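Local coordinates for ABC transporter substrate-binding protein (PDB 3UN6) that is of unknown function but binds zinc and probably serves as the ligand-binding component of an ABC-type import system, at residues 150-155 and 188-193; 35-40 and 238-243; 99-104 and 305-310. All coordinates share one frame; numbering follows the deposited sequence.

Contact 1 (150-155 and 188-193); sequences YLLLEE and GYSVAE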
# COMPACT_ATOMS: atom_id res chain seq x y z
N TYR A 150 -7.00 8.41 -2.42
CA TYR A 150 -7.66 9.53 -3.10
C TYR A 150 -8.75 8.99 -4.05
O TYR A 150 -9.86 9.52 -4.09
CB TYR A 150 -6.65 10.34 -3.93
CG TYR A 150 -7.27 11.36 -4.86
CD1 TYR A 150 -7.41 11.12 -6.22
CD2 TYR A 150 -7.77 12.57 -4.36
CE1 TYR A 150 -7.99 12.08 -7.06
CE2 TYR A 150 -8.33 13.50 -5.17
CZ TYR A 150 -8.45 13.26 -6.52
OH TYR A 150 -9.02 14.23 -7.29
N LEU A 151 -8.43 7.96 -4.81
CA LEU A 151 -9.38 7.38 -5.75
C LEU A 151 -10.59 6.76 -5.05
O LEU A 151 -11.71 6.92 -5.50
CB LEU A 151 -8.70 6.32 -6.64
CG LEU A 151 -7.49 6.85 -7.42
CD1 LEU A 151 -6.80 5.69 -8.18
CD2 LEU A 151 -7.88 7.98 -8.38
N LEU A 152 -10.35 6.06 -3.95
CA LEU A 152 -11.43 5.44 -3.19
C LEU A 152 -12.39 6.51 -2.67
O LEU A 152 -13.62 6.36 -2.77
CB LEU A 152 -10.87 4.63 -2.01
CG LEU A 152 -10.25 3.26 -2.31
CD1 LEU A 152 -9.41 2.77 -1.13
CD2 LEU A 152 -11.35 2.26 -2.67
N LEU A 153 -11.82 7.59 -2.15
CA LEU A 153 -12.63 8.66 -1.60
C LEU A 153 -13.44 9.37 -2.66
O LEU A 153 -14.61 9.68 -2.43
CB LEU A 153 -11.78 9.62 -0.79
CG LEU A 153 -11.42 9.18 0.63
CD1 LEU A 153 -10.24 10.11 1.16
CD2 LEU A 153 -12.63 9.27 1.51
N GLU A 154 -12.84 9.60 -3.83
CA GLU A 154 -13.56 10.23 -4.92
C GLU A 154 -14.67 9.33 -5.45
O GLU A 154 -15.71 9.81 -5.90
CB GLU A 154 -12.59 10.61 -6.05
CG GLU A 154 -11.85 11.87 -5.76
CD GLU A 154 -12.75 13.07 -5.77
OE1 GLU A 154 -13.17 13.48 -6.87
OE2 GLU A 154 -13.03 13.62 -4.69
N GLU A 155 -14.44 8.03 -5.45
CA GLU A 155 -15.47 7.11 -5.90
C GLU A 155 -16.60 7.08 -4.88
O GLU A 155 -17.78 7.01 -5.26
CB GLU A 155 -14.90 5.72 -6.13
CG GLU A 155 -15.93 4.70 -6.63
CD GLU A 155 -16.66 5.16 -7.89
OE1 GLU A 155 -16.01 5.79 -8.75
OE2 GLU A 155 -17.89 4.89 -8.00
N GLY A 188 -12.43 12.99 8.23
CA GLY A 188 -12.10 11.57 8.11
C GLY A 188 -10.83 11.37 7.33
O GLY A 188 -10.12 12.32 7.00
N TYR A 189 -10.53 10.11 7.04
CA TYR A 189 -9.35 9.79 6.29
C TYR A 189 -9.46 8.42 5.66
O TYR A 189 -10.37 7.63 5.98
CB TYR A 189 -8.09 9.91 7.16
CG TYR A 189 -7.98 9.00 8.40
CD1 TYR A 189 -7.53 7.67 8.29
CD2 TYR A 189 -8.22 9.50 9.67
CE1 TYR A 189 -7.39 6.87 9.41
CE2 TYR A 189 -8.09 8.71 10.79
CZ TYR A 189 -7.68 7.39 10.66
OH TYR A 189 -7.54 6.63 11.79
N SER A 190 -8.56 8.17 4.72
CA SER A 190 -8.47 6.89 4.08
C SER A 190 -6.99 6.47 4.11
O SER A 190 -6.12 7.25 3.77
CB SER A 190 -9.00 6.97 2.66
OG SER A 190 -8.97 5.70 2.08
N VAL A 191 -6.72 5.22 4.49
CA VAL A 191 -5.36 4.76 4.66
C VAL A 191 -5.33 3.25 4.77
O VAL A 191 -6.38 2.61 4.85
CB VAL A 191 -4.78 5.36 5.95
CG1 VAL A 191 -5.55 4.79 7.18
CG2 VAL A 191 -3.27 5.10 6.05
N ALA A 192 -4.13 2.67 4.70
CA ALA A 192 -3.98 1.24 4.87
C ALA A 192 -4.07 0.92 6.35
O ALA A 192 -3.70 1.74 7.19
CB ALA A 192 -2.63 0.76 4.33
N GLU A 193 -4.54 -0.26 6.68
CA GLU A 193 -4.50 -0.68 8.07
C GLU A 193 -3.01 -0.80 8.40
O GLU A 193 -2.20 -0.97 7.49
CB GLU A 193 -5.24 -1.99 8.26
CG GLU A 193 -6.76 -1.85 8.11
CD GLU A 193 -7.44 -1.02 9.23
OE1 GLU A 193 -6.81 -0.11 9.81
OE2 GLU A 193 -8.65 -1.26 9.49
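L153 on helix 148-159 packs against S190 on strand 188-192. This is helix-on-sheet packing in one lobe of a periplasmic-binding-protein type fold. The strand runs parallel to strand 138-142 on one edge and antiparallel to strand 112-122 on the other. The helix lies over this sheet, and S190 points from the strand toward it.

The contact is narrow and wholly buried. L153 CD1 comes to 3.7 Å from S190 CB, and L153 CG to 3.9 Å from the same atom. Both approaches are carbon on carbon. The first torsion of L153 sets its CG opposite the carbonyl carbon and beside the backbone N (chi1 -80°). The extended second torsion (chi2 165°) sends CD1 on to the serine methylene, while the leucine also touches F140 and I142 of strand 138-142 and I120 of strand 112-122. The leucine thus covers side chains of three neighbouring strands.

In S190, the backbone presents CB to L153. The torsion turns the hydroxyl away from L153, opposite the backbone N and beside the carbonyl carbon (chi1 -177°). The hydroxyl is hydrogen-bonded to the backbone O of V119, so the polar end of this buried side chain is satisfied by the neighbouring strand and not by the helix. The backbone of S190 also pairs with G141, on strand 138-142. The serine is therefore held to both adjacent strands.

L152 adds a looser touch, a methyl near the serine hydroxyl, one residue earlier on the helix. Its side chain lies about 7 Å from that of C220, a zinc ligand, so this end of the contact is near the metal site without belonging to it. L152 CD1 lies 4.4 Å from S190 OG.

Contact 2 (35-40 and 238-243); sequences QVIKIG and QAFVQD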
# COMPACT_ATOMS: atom_id res chain seq x y z
N GLN A 35 25.51 -10.52 -1.55
CA GLN A 35 24.72 -9.36 -1.97
C GLN A 35 23.58 -8.92 -1.02
O GLN A 35 22.70 -9.71 -0.69
CB GLN A 35 24.11 -9.66 -3.35
CG GLN A 35 23.34 -8.54 -4.01
CD GLN A 35 24.22 -7.46 -4.59
OE1 GLN A 35 25.44 -7.46 -4.42
NE2 GLN A 35 23.60 -6.53 -5.30
N VAL A 36 23.61 -7.65 -0.63
CA VAL A 36 22.61 -7.08 0.26
C VAL A 36 21.56 -6.33 -0.55
O VAL A 36 21.90 -5.49 -1.37
CB VAL A 36 23.25 -6.08 1.26
CG1 VAL A 36 22.18 -5.48 2.17
CG2 VAL A 36 24.35 -6.76 2.08
N ILE A 37 20.30 -6.67 -0.34
CA ILE A 37 19.20 -5.97 -0.99
C ILE A 37 18.52 -5.18 0.10
O ILE A 37 18.11 -5.76 1.11
CB ILE A 37 18.16 -6.94 -1.61
CG1 ILE A 37 18.85 -7.91 -2.57
CG2 ILE A 37 17.09 -6.16 -2.33
CD1 ILE A 37 17.92 -8.94 -3.18
N LYS A 38 18.45 -3.87 -0.08
CA LYS A 38 17.78 -2.97 0.87
C LYS A 38 16.42 -2.58 0.32
O LYS A 38 16.32 -1.98 -0.76
CB LYS A 38 18.56 -1.67 1.06
CG LYS A 38 19.82 -1.70 1.88
CD LYS A 38 20.24 -0.21 2.12
CE LYS A 38 21.33 -0.00 3.15
NZ LYS A 38 22.70 -0.37 2.71
N ILE A 39 15.37 -2.87 1.07
CA ILE A 39 14.02 -2.59 0.61
C ILE A 39 13.31 -1.73 1.61
O ILE A 39 13.28 -2.04 2.82
CB ILE A 39 13.18 -3.87 0.42
CG1 ILE A 39 13.84 -4.86 -0.54
CG2 ILE A 39 11.76 -3.51 -0.06
CD1 ILE A 39 13.94 -4.43 -2.00
N GLY A 40 12.72 -0.65 1.11
CA GLY A 40 12.00 0.30 1.95
C GLY A 40 10.52 0.03 2.15
O GLY A 40 9.84 -0.49 1.25
N GLN A 238 15.70 -12.63 -8.91
CA GLN A 238 14.81 -13.77 -9.06
C GLN A 238 14.67 -14.54 -7.75
O GLN A 238 13.58 -14.94 -7.40
CB GLN A 238 15.31 -14.71 -10.17
CG GLN A 238 14.36 -15.87 -10.45
CD GLN A 238 13.02 -15.41 -11.02
OE1 GLN A 238 12.95 -14.90 -12.15
NE2 GLN A 238 11.94 -15.62 -10.25
N ALA A 239 15.76 -14.77 -7.03
CA ALA A 239 15.71 -15.49 -5.74
C ALA A 239 14.83 -14.71 -4.76
O ALA A 239 13.95 -15.26 -4.11
CB ALA A 239 17.12 -15.69 -5.17
N PHE A 240 15.02 -13.40 -4.72
CA PHE A 240 14.22 -12.56 -3.83
C PHE A 240 12.69 -12.60 -4.14
O PHE A 240 11.87 -12.84 -3.26
CB PHE A 240 14.78 -11.13 -3.83
CG PHE A 240 13.91 -10.15 -3.14
CD1 PHE A 240 13.54 -10.37 -1.82
CD2 PHE A 240 13.46 -9.03 -3.79
CE1 PHE A 240 12.72 -9.49 -1.16
CE2 PHE A 240 12.64 -8.13 -3.14
CZ PHE A 240 12.27 -8.38 -1.80
N VAL A 241 12.33 -12.43 -5.41
CA VAL A 241 10.92 -12.47 -5.82
C VAL A 241 10.31 -13.85 -5.56
O VAL A 241 9.13 -13.98 -5.25
CB VAL A 241 10.76 -12.10 -7.30
CG1 VAL A 241 9.35 -12.44 -7.80
CG2 VAL A 241 11.08 -10.64 -7.50
N GLN A 242 11.14 -14.87 -5.71
CA GLN A 242 10.73 -16.25 -5.44
C GLN A 242 10.40 -16.46 -3.95
O GLN A 242 9.41 -17.10 -3.62
CB GLN A 242 11.84 -17.20 -5.85
CG GLN A 242 11.61 -18.67 -5.43
CD GLN A 242 10.60 -19.39 -6.29
OE1 GLN A 242 10.92 -19.84 -7.40
NE2 GLN A 242 9.38 -19.55 -5.76
N ASP A 243 11.23 -15.93 -3.05
CA ASP A 243 10.97 -16.03 -1.63
C ASP A 243 9.74 -15.21 -1.31
O ASP A 243 8.91 -15.61 -0.52
CB ASP A 243 12.18 -15.55 -0.84
CG ASP A 243 13.37 -16.47 -1.02
OD1 ASP A 243 13.13 -17.64 -1.41
OD2 ASP A 243 14.51 -16.02 -0.78
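F240 reaches from helix 234-250 to two isoleucines of strand 36-41, I37 and I39. I37 CD1 sits 3.9 Å from F240 CB and 4.2 Å from F240 CG, so this methyl meets the root of the aromatic side chain. I39 meets its far end. There, I39 CG1 is 4.1 Å from F240 CZ, and I39 CD1 is 4.1 Å from F240 CE2. Both isoleucines approach the ring obliquely. The contact is entirely apolar and buried.

The torsions of the isoleucines explain this division. F240 extends its ring from the helix toward the strand. The I37 chain is extended at its second torsion (chi2 177°), and CD1 reaches out to F240 CB. The I39 chain is bent there (chi2 -68°), which turns CD1 toward the ring atom CE2.

I37 and I39 are two residues apart, so both fall on the same side of the strand, which runs parallel to both its neighbours, 66-71 and 89-93. These belong to the other sheet of this two-lobed binding-protein fold, and helix 234-250 packs on that side.

L67 of strand 66-71 touches both I39 and F240. From helix 48-58, L50 touches I39, while T53 touches F240. One turn further along helix 234-250, D243 is hydrogen-bonded to the hydroxyls of Y60 and Y65.

Contact 3 (99-104 and 305-310); sequences KSKQKG and NPPAYD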
# COMPACT_ATOMS: atom_id res chain seq x y z
N LYS A 99 3.85 7.71 -11.20
CA LYS A 99 4.18 9.11 -11.43
C LYS A 99 5.69 9.26 -11.52
O LYS A 99 6.20 9.90 -12.43
CB LYS A 99 3.63 9.98 -10.30
CG LYS A 99 4.06 11.42 -10.34
CD LYS A 99 3.56 12.13 -11.56
CE LYS A 99 4.01 13.59 -11.54
NZ LYS A 99 3.66 14.33 -12.79
N SER A 100 6.40 8.67 -10.57
CA SER A 100 7.85 8.70 -10.56
C SER A 100 8.35 8.10 -11.88
O SER A 100 9.24 8.63 -12.53
CB SER A 100 8.38 7.94 -9.35
OG SER A 100 9.79 8.09 -9.25
N LYS A 101 7.73 7.00 -12.31
CA LYS A 101 8.09 6.38 -13.60
C LYS A 101 7.84 7.35 -14.77
O LYS A 101 8.68 7.50 -15.65
CB LYS A 101 7.30 5.09 -13.82
CG LYS A 101 7.74 4.27 -15.02
CD LYS A 101 9.08 3.62 -14.67
CE LYS A 101 9.75 2.95 -15.81
NZ LYS A 101 11.10 2.49 -15.40
N GLN A 102 6.68 8.02 -14.77
CA GLN A 102 6.37 9.00 -15.80
C GLN A 102 7.41 10.12 -15.80
O GLN A 102 7.67 10.72 -16.82
CB GLN A 102 4.95 9.55 -15.62
CG GLN A 102 4.52 10.70 -16.58
CD GLN A 102 4.67 12.14 -16.02
OE1 GLN A 102 4.63 12.39 -14.82
NE2 GLN A 102 4.78 13.10 -16.93
N LYS A 103 8.00 10.39 -14.65
CA LYS A 103 9.04 11.40 -14.55
C LYS A 103 10.45 10.85 -14.84
O LYS A 103 11.44 11.54 -14.61
CB LYS A 103 8.98 12.11 -13.19
CG LYS A 103 7.71 12.96 -13.06
CD LYS A 103 7.76 13.92 -11.88
CE LYS A 103 7.64 13.23 -10.54
NZ LYS A 103 7.45 14.24 -9.45
N GLY A 104 10.55 9.62 -15.37
CA GLY A 104 11.85 9.05 -15.78
C GLY A 104 12.54 8.07 -14.84
O GLY A 104 13.70 7.70 -15.05
N ASN A 305 -0.29 11.54 -16.78
CA ASN A 305 -0.48 10.51 -17.80
C ASN A 305 0.25 9.27 -17.35
O ASN A 305 1.48 9.30 -17.20
CB ASN A 305 -0.07 10.91 -19.22
CG ASN A 305 -0.56 9.90 -20.26
OD1 ASN A 305 -1.65 10.06 -20.82
ND2 ASN A 305 0.18 8.81 -20.45
N PRO A 306 -0.51 8.17 -17.11
CA PRO A 306 0.09 6.96 -16.58
C PRO A 306 0.92 6.20 -17.61
O PRO A 306 0.64 6.28 -18.81
CB PRO A 306 -1.13 6.13 -16.13
CG PRO A 306 -2.22 6.54 -17.03
CD PRO A 306 -1.94 7.98 -17.43
N PRO A 307 1.96 5.49 -17.14
CA PRO A 307 2.78 4.69 -18.02
C PRO A 307 2.05 3.40 -18.42
O PRO A 307 1.21 2.89 -17.66
CB PRO A 307 4.01 4.39 -17.17
CG PRO A 307 3.51 4.38 -15.80
CD PRO A 307 2.43 5.42 -15.75
N ALA A 308 2.36 2.88 -19.61
CA ALA A 308 1.76 1.63 -20.08
C ALA A 308 2.25 0.45 -19.24
O ALA A 308 3.32 0.50 -18.65
CB ALA A 308 2.13 1.41 -21.55
N TYR A 309 1.47 -0.63 -19.22
CA TYR A 309 1.83 -1.85 -18.49
C TYR A 309 3.28 -2.33 -18.75
O TYR A 309 4.06 -2.55 -17.81
CB TYR A 309 0.83 -2.95 -18.82
CG TYR A 309 0.97 -4.19 -17.98
CD1 TYR A 309 0.29 -4.32 -16.78
CD2 TYR A 309 1.77 -5.22 -18.38
CE1 TYR A 309 0.42 -5.46 -16.01
CE2 TYR A 309 1.91 -6.35 -17.63
CZ TYR A 309 1.24 -6.47 -16.44
OH TYR A 309 1.39 -7.61 -15.72
N ASP A 310 3.65 -2.47 -20.03
CA ASP A 310 4.99 -2.94 -20.40
C ASP A 310 6.13 -1.98 -20.02
O ASP A 310 7.28 -2.39 -19.94
CB ASP A 310 5.05 -3.30 -21.89
CG ASP A 310 4.27 -4.57 -22.22
OD1 ASP A 310 4.06 -5.39 -21.31
OD2 ASP A 310 3.89 -4.76 -23.39
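Q102 and K101, at the end of helix 94-102, meet the loop 305-308 that leads into helix 309-312. The helix closes in a Schellman motif: G104, with positive phi, gives its N to K101 O at 2.8 Å, and S105 N reaches S100 O.

The more enclosed part of the contact is around P307. Its CG lies 4.3 Å from K101 CG, so the proline ring meets the aliphatic part of the lysine. F312 touches both residues, and M98 also touches P307. The lysine starts toward the loop, but its end leads away. Its ammonium is hydrogen-bonded to the backbone O of I107 and of S105, in the chain just beyond the helix. Only the lysine's carbons are thus used against the proline.

The outer part, Q102 and N305, is exposed to solvent, although it has the shorter approach. Q102 CG comes to 3.4 Å from the carbonyl O of N305, a close carbon-to-oxygen approach without a hydrogen bond. CG is anti to the backbone N (chi1 175°), which brings the methylene to the loop; the chain then bends at chi2. The amide is turned back to its own helix. No hydrogen bond crosses between the two segments. On the helix side, K99 NZ donates to Q102 OE1 at 3.0 Å, tilted 21° from the carbonyl plane.

In the fold
Contacts 1 and 2 are core contacts, while contact 3 lies at the surface. The first two each set a helix against a strand, but on different sheets, and they lie on opposite sides of the chain's centre with their own centres 30 Å apart. Contact 1 includes a serine whose hydroxyl is satisfied by a neighbouring strand; contact 2 is purely apolar. Contact 3 joins a helix end to a loop and mixes carbon packing with polar chains that bond within their own part of the chain. No two contacts touch, and no helix or strand is shared among them. In sequence, contact 1 is nested within the loops closed by both others, whereas contacts 2 and 3 interleave.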